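Local coordinates for endo-pectate lyase (Erwinia chrysanthemi, PDB 3B4N), which cleaves polygalacturonate by calcium-dependent beta-elimination and probably also acts, in an endo fashion, on highly methylated pectins, at residues W37-R51 / E61-D75. Sequence-based numbering, arbitrary orientation.
Sequences WSTDESKVARQEVYR and ERIAVLDAETRTFKD. With EDO (1,2-ethanediol), chain I; EDO (1,2-ethanediol), chain G.
Strands 44-51 and 61-66 pair antiparallel, their axes 4.3 Å apart at closest approach. Gln47-Leu66, Val49-Ala64 and Arg51-Glu61 are hydrogen-bonded pairs, and a classic beta bulge shifts the register where Ile63 and Ala64 both face Val49. There Val49 O takes a short, nearly straight bond from Ile63 N (2.8 Å) and only a weak one from Ala64 N, while Val49 N donates to Ala64 O. Farther along, Trp37 N donates to Arg71 O, joining strand 32-39 to the chain entering strand 72-75. These strands belong to two antiparallel sheets packed face to face as a small beta sandwich, which stands beside the right-handed parallel beta helix and its metal sites. Between the sheets, the branched Val49 spreads two methyls over different neighbours: CG1 meets Ile63 CG1, while CG2 touches Leu66 CD1 and lies over one face of the Phe73 ring, 4.1 Å from its centroid. The broad Trp37 indole, with CG between the backbone N and C (chi1 61°), lies against the backbone of Arg71 and Thr72; Arg71 CA makes a CH-pi contact over its five-membered ring, and Trp37 CH2 reaches Leu66 CD1 at 3.7 Å. Arg51 NH1 forms a salt bridge with Asp75 OD1 (2.7 Å), on the syn lone pair, with the oxygen in the guanidinium plane; Tyr86 OH also bonds this oxygen. On the outer face Arg46, Glu48 and Arg62 form a salt-bridge network: Glu48 OE2 takes Arg46 NH1 on the anti lone pair and Arg62 NH1, 3.0 Å from OE2, from above the carboxylate plane, so one carboxylate probably offsets two neighbouring positive charges. The long aliphatic stem of Arg62 suits its crossing of the Tyr50 ring, with CG over one face, and Tyr50 OH donates to Glu48 OE1 at 2.7 Å, which probably helps hold the carboxylate in place.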
# COMPACT_ATOMS: atom_id res chain seq x y z
N TRP A 37 6.02 -0.54 9.79
CA TRP A 37 6.70 0.51 10.52
C TRP A 37 7.28 1.54 9.58
O TRP A 37 7.40 1.31 8.37
CB TRP A 37 7.83 -0.07 11.39
CG TRP A 37 8.92 -0.79 10.63
CD1 TRP A 37 10.10 -0.28 10.19
CD2 TRP A 37 8.89 -2.16 10.20
NE1 TRP A 37 10.82 -1.24 9.51
CE2 TRP A 37 10.10 -2.40 9.51
CE3 TRP A 37 7.97 -3.20 10.35
CZ2 TRP A 37 10.40 -3.65 8.95
CZ3 TRP A 37 8.26 -4.44 9.79
CH2 TRP A 37 9.47 -4.66 9.10
N SER A 38 7.60 2.70 10.14
CA SER A 38 8.26 3.74 9.39
C SER A 38 9.49 4.09 10.22
O SER A 38 9.47 3.97 11.44
CB SER A 38 7.37 4.98 9.22
OG SER A 38 7.11 5.60 10.47
N THR A 39 10.56 4.47 9.55
CA THR A 39 11.77 4.86 10.27
C THR A 39 12.42 5.98 9.49
O THR A 39 12.29 6.05 8.27
CB THR A 39 12.77 3.67 10.41
OG1 THR A 39 13.90 4.11 11.17
CG2 THR A 39 13.24 3.18 9.04
N ASP A 40 13.09 6.88 10.20
CA ASP A 40 13.79 7.97 9.54
C ASP A 40 15.30 7.73 9.59
O ASP A 40 16.09 8.63 9.30
CB ASP A 40 13.44 9.33 10.15
CG ASP A 40 13.56 9.35 11.65
OD1 ASP A 40 14.33 8.53 12.19
OD2 ASP A 40 12.90 10.19 12.28
N GLU A 41 15.71 6.52 9.96
CA GLU A 41 17.13 6.18 9.98
C GLU A 41 17.56 6.18 8.51
O GLU A 41 16.94 5.51 7.68
CB GLU A 41 17.36 4.80 10.61
CG GLU A 41 18.75 4.21 10.35
CD GLU A 41 19.86 5.15 10.76
OE1 GLU A 41 20.84 5.28 9.99
OE2 GLU A 41 19.77 5.75 11.85
N SER A 42 18.61 6.92 8.18
CA SER A 42 19.06 7.03 6.80
C SER A 42 20.03 5.96 6.30
O SER A 42 20.14 5.75 5.09
CB SER A 42 19.68 8.40 6.57
OG SER A 42 20.79 8.60 7.42
N LYS A 43 20.75 5.31 7.20
CA LYS A 43 21.70 4.29 6.79
C LYS A 43 21.36 2.94 7.41
O LYS A 43 22.11 2.39 8.20
CB LYS A 43 23.12 4.72 7.17
CG LYS A 43 23.59 5.93 6.37
CD LYS A 43 24.98 6.43 6.76
CE LYS A 43 24.91 7.37 7.96
NZ LYS A 43 26.19 8.11 8.16
N VAL A 44 20.20 2.41 7.04
CA VAL A 44 19.77 1.13 7.58
C VAL A 44 20.58 -0.02 6.99
O VAL A 44 20.79 -0.08 5.77
CB VAL A 44 18.28 0.87 7.29
CG1 VAL A 44 17.86 -0.47 7.88
CG2 VAL A 44 17.43 1.99 7.88
N ALA A 45 21.03 -0.93 7.85
CA ALA A 45 21.80 -2.10 7.43
C ALA A 45 20.90 -3.33 7.49
O ALA A 45 20.87 -4.14 6.56
CB ALA A 45 23.00 -2.29 8.34
N ARG A 46 20.16 -3.47 8.59
CA ARG A 46 19.23 -4.58 8.75
C ARG A 46 18.14 -4.15 9.71
O ARG A 46 18.25 -3.11 10.36
CB ARG A 46 19.93 -5.82 9.33
CG ARG A 46 20.47 -5.62 10.74
CD ARG A 46 20.64 -6.93 11.50
NE ARG A 46 21.54 -7.84 10.81
CZ ARG A 46 21.88 -9.04 11.29
NH1 ARG A 46 21.40 -9.46 12.45
NH2 ARG A 46 22.71 -9.81 10.59
N GLN A 47 17.09 -4.96 9.78
CA GLN A 47 15.97 -4.66 10.67
C GLN A 47 15.60 -5.96 11.36
O GLN A 47 15.45 -6.99 10.71
CB GLN A 47 14.80 -4.09 9.88
CG GLN A 47 15.21 -2.83 9.13
CD GLN A 47 14.12 -2.32 8.22
OE1 GLN A 47 13.84 -2.91 7.17
NE2 GLN A 47 13.47 -1.24 8.63
N GLU A 48 15.46 -5.91 12.68
CA GLU A 48 15.15 -7.12 13.43
C GLU A 48 13.80 -7.04 14.10
O GLU A 48 13.45 -6.01 14.68
CB GLU A 48 16.23 -7.35 14.48
CG GLU A 48 17.64 -7.37 13.90
CD GLU A 48 18.69 -7.64 14.95
OE1 GLU A 48 18.57 -7.12 16.07
OE2 GLU A 48 19.65 -8.38 14.64
N VAL A 49 13.04 -8.12 14.01
CA VAL A 49 11.73 -8.15 14.64
C VAL A 49 11.84 -8.95 15.93
O VAL A 49 12.39 -10.04 15.94
CB VAL A 49 10.68 -8.83 13.73
CG1 VAL A 49 9.29 -8.73 14.37
CG2 VAL A 49 10.68 -8.18 12.35
N TYR A 50 11.32 -8.37 17.01
CA TYR A 50 11.32 -9.02 18.32
C TYR A 50 9.89 -9.26 18.77
O TYR A 50 8.98 -8.48 18.46
CB TYR A 50 12.05 -8.13 19.33
CG TYR A 50 13.53 -8.10 19.12
CD1 TYR A 50 14.37 -9.00 19.78
CD2 TYR A 50 14.10 -7.22 18.20
CE1 TYR A 50 15.73 -9.03 19.54
CE2 TYR A 50 15.47 -7.24 17.95
CZ TYR A 50 16.28 -8.15 18.62
OH TYR A 50 17.63 -8.20 18.35
N ARG A 51 9.69 -10.33 19.52
CA ARG A 51 8.36 -10.68 20.00
C ARG A 51 8.45 -11.28 21.40
O ARG A 51 9.45 -11.89 21.76
CB ARG A 51 7.73 -11.71 19.06
CG ARG A 51 6.26 -12.02 19.34
CD ARG A 51 5.77 -13.15 18.45
NE ARG A 51 6.28 -14.44 18.90
CZ ARG A 51 6.28 -15.55 18.17
NH1 ARG A 51 5.78 -15.54 16.94
NH2 ARG A 51 6.78 -16.67 18.67
N GLU A 61 12.31 -11.60 22.32
CA GLU A 61 13.30 -12.38 21.60
C GLU A 61 13.13 -12.22 20.10
O GLU A 61 12.02 -12.04 19.61
CB GLU A 61 13.20 -13.84 22.02
CG GLU A 61 13.67 -14.01 23.46
CD GLU A 61 13.82 -15.45 23.87
OE1 GLU A 61 14.44 -16.21 23.10
OE2 GLU A 61 13.34 -15.80 24.97
N ARG A 62 14.24 -12.27 19.39
CA ARG A 62 14.20 -12.06 17.95
C ARG A 62 13.52 -13.19 17.18
O ARG A 62 13.81 -14.36 17.42
CB ARG A 62 15.61 -11.84 17.41
CG ARG A 62 15.64 -11.09 16.09
CD ARG A 62 17.06 -10.87 15.63
NE ARG A 62 17.72 -12.14 15.35
CZ ARG A 62 19.03 -12.29 15.25
NH1 ARG A 62 19.84 -11.24 15.42
NH2 ARG A 62 19.54 -13.48 15.01
N ILE A 63 12.61 -12.82 16.29
CA ILE A 63 11.93 -13.80 15.46
C ILE A 63 12.29 -13.65 13.99
O ILE A 63 11.98 -14.52 13.19
CB ILE A 63 10.38 -13.75 15.62
CG1 ILE A 63 9.83 -12.39 15.18
CG2 ILE A 63 10.01 -14.07 17.06
CD1 ILE A 63 8.29 -12.36 15.10
N ALA A 64 12.97 -12.56 13.63
CA ALA A 64 13.37 -12.37 12.25
C ALA A 64 14.46 -11.34 12.04
O ALA A 64 14.58 -10.38 12.80
CB ALA A 64 12.15 -12.00 11.38
N VAL A 65 15.28 -11.56 11.01
CA VAL A 65 16.31 -10.60 10.61
C VAL A 65 15.91 -10.28 9.18
O VAL A 65 15.85 -11.18 8.33
CB VAL A 65 17.73 -11.20 10.62
CG1 VAL A 65 18.70 -10.20 9.99
CG2 VAL A 65 18.16 -11.50 12.06
N LEU A 66 15.64 -9.01 8.91
CA LEU A 66 15.19 -8.56 7.59
C LEU A 66 16.18 -7.63 6.92
O LEU A 66 17.07 -7.09 7.57
CB LEU A 66 13.85 -7.83 7.73
CG LEU A 66 12.78 -8.56 8.55
CD1 LEU A 66 11.58 -7.66 8.75
CD2 LEU A 66 12.39 -9.86 7.86
N ASP A 67 16.01 -7.45 5.61
CA ASP A 67 16.87 -6.55 4.87
C ASP A 67 16.56 -5.11 5.26
O ASP A 67 15.65 -4.87 6.06
CB ASP A 67 16.74 -6.77 3.35
CG ASP A 67 15.35 -6.44 2.81
OD1 ASP A 67 14.70 -5.50 3.30
OD2 ASP A 67 14.93 -7.13 1.86
N ALA A 68 17.28 -4.15 4.69
CA ALA A 68 17.11 -2.74 5.04
C ALA A 68 16.01 -2.00 4.32
O ALA A 68 15.68 -0.87 4.69
CB ALA A 68 18.44 -2.01 4.80
N GLU A 69 15.43 -2.63 3.30
CA GLU A 69 14.42 -1.97 2.48
C GLU A 69 12.96 -2.20 2.85
O GLU A 69 12.12 -1.31 2.68
CB GLU A 69 14.65 -2.36 1.02
CG GLU A 69 16.04 -1.97 0.48
CD GLU A 69 17.17 -2.93 0.91
OE1 GLU A 69 18.32 -2.48 1.02
OE2 GLU A 69 16.91 -4.13 1.11
N THR A 70 12.64 -3.38 3.35
CA THR A 70 11.27 -3.66 3.70
C THR A 70 10.77 -2.79 4.86
O THR A 70 11.55 -2.32 5.69
CB THR A 70 11.08 -5.15 4.05
OG1 THR A 70 9.68 -5.43 4.16
CG2 THR A 70 11.76 -5.51 5.39
N ARG A 71 9.46 -2.57 4.90
CA ARG A 71 8.86 -1.81 5.99
C ARG A 71 7.67 -2.57 6.54
O ARG A 71 6.85 -2.03 7.28
CB ARG A 71 8.44 -0.42 5.50
CG ARG A 71 9.63 0.49 5.16
CD ARG A 71 10.46 0.84 6.39
NE ARG A 71 11.52 1.80 6.07
CZ ARG A 71 12.75 1.47 5.66
NH1 ARG A 71 13.12 0.20 5.52
NH2 ARG A 71 13.63 2.43 5.39
N THR A 72 7.57 -3.85 6.16
CA THR A 72 6.49 -4.70 6.63
C THR A 72 7.01 -6.10 6.96
O THR A 72 8.09 -6.51 6.51
CB THR A 72 5.36 -4.86 5.58
OG1 THR A 72 5.88 -5.55 4.43
CG2 THR A 72 4.78 -3.50 5.17
N PHE A 73 6.23 -6.83 7.75
CA PHE A 73 6.59 -8.19 8.15
C PHE A 73 5.32 -8.92 8.54
O PHE A 73 4.36 -8.31 9.01
CB PHE A 73 7.53 -8.16 9.36
CG PHE A 73 7.91 -9.52 9.86
CD1 PHE A 73 8.78 -10.31 9.13
CD2 PHE A 73 7.38 -10.01 11.06
CE1 PHE A 73 9.14 -11.58 9.57
CE2 PHE A 73 7.74 -11.29 11.51
CZ PHE A 73 8.61 -12.07 10.77
N LYS A 74 5.30 -10.23 8.32
CA LYS A 74 4.14 -11.01 8.72
C LYS A 74 4.58 -12.17 9.61
O LYS A 74 5.55 -12.86 9.31
CB LYS A 74 3.36 -11.53 7.51
CG LYS A 74 4.06 -12.56 6.67
CD LYS A 74 3.14 -13.00 5.53
CE LYS A 74 3.77 -14.11 4.70
NZ LYS A 74 5.06 -13.69 4.10
N ASP A 75 3.88 -12.33 10.72
CA ASP A 75 4.15 -13.40 11.67
C ASP A 75 2.94 -14.32 11.73
O ASP A 75 1.89 -13.93 12.23
CB ASP A 75 4.43 -12.83 13.07
CG ASP A 75 4.72 -13.92 14.09
OD1 ASP A 75 4.66 -13.64 15.30
OD2 ASP A 75 5.02 -15.05 13.67
C1 EDO I . 16.35 -16.10 14.83
O1 EDO I . 17.41 -15.48 15.75
C2 EDO I . 15.29 -15.12 14.33
O2 EDO I . 16.03 -13.88 13.72
C1 EDO G . 9.75 7.30 12.24
O1 EDO G . 9.32 7.22 10.77
C2 EDO G . 8.92 8.27 13.09
O2 EDO G . 7.44 7.76 13.07
O HOH W 1 9.66 4.10 6.41
O HOH W 2 12.79 5.28 5.69
O HOH W 3 20.10 -5.15 4.15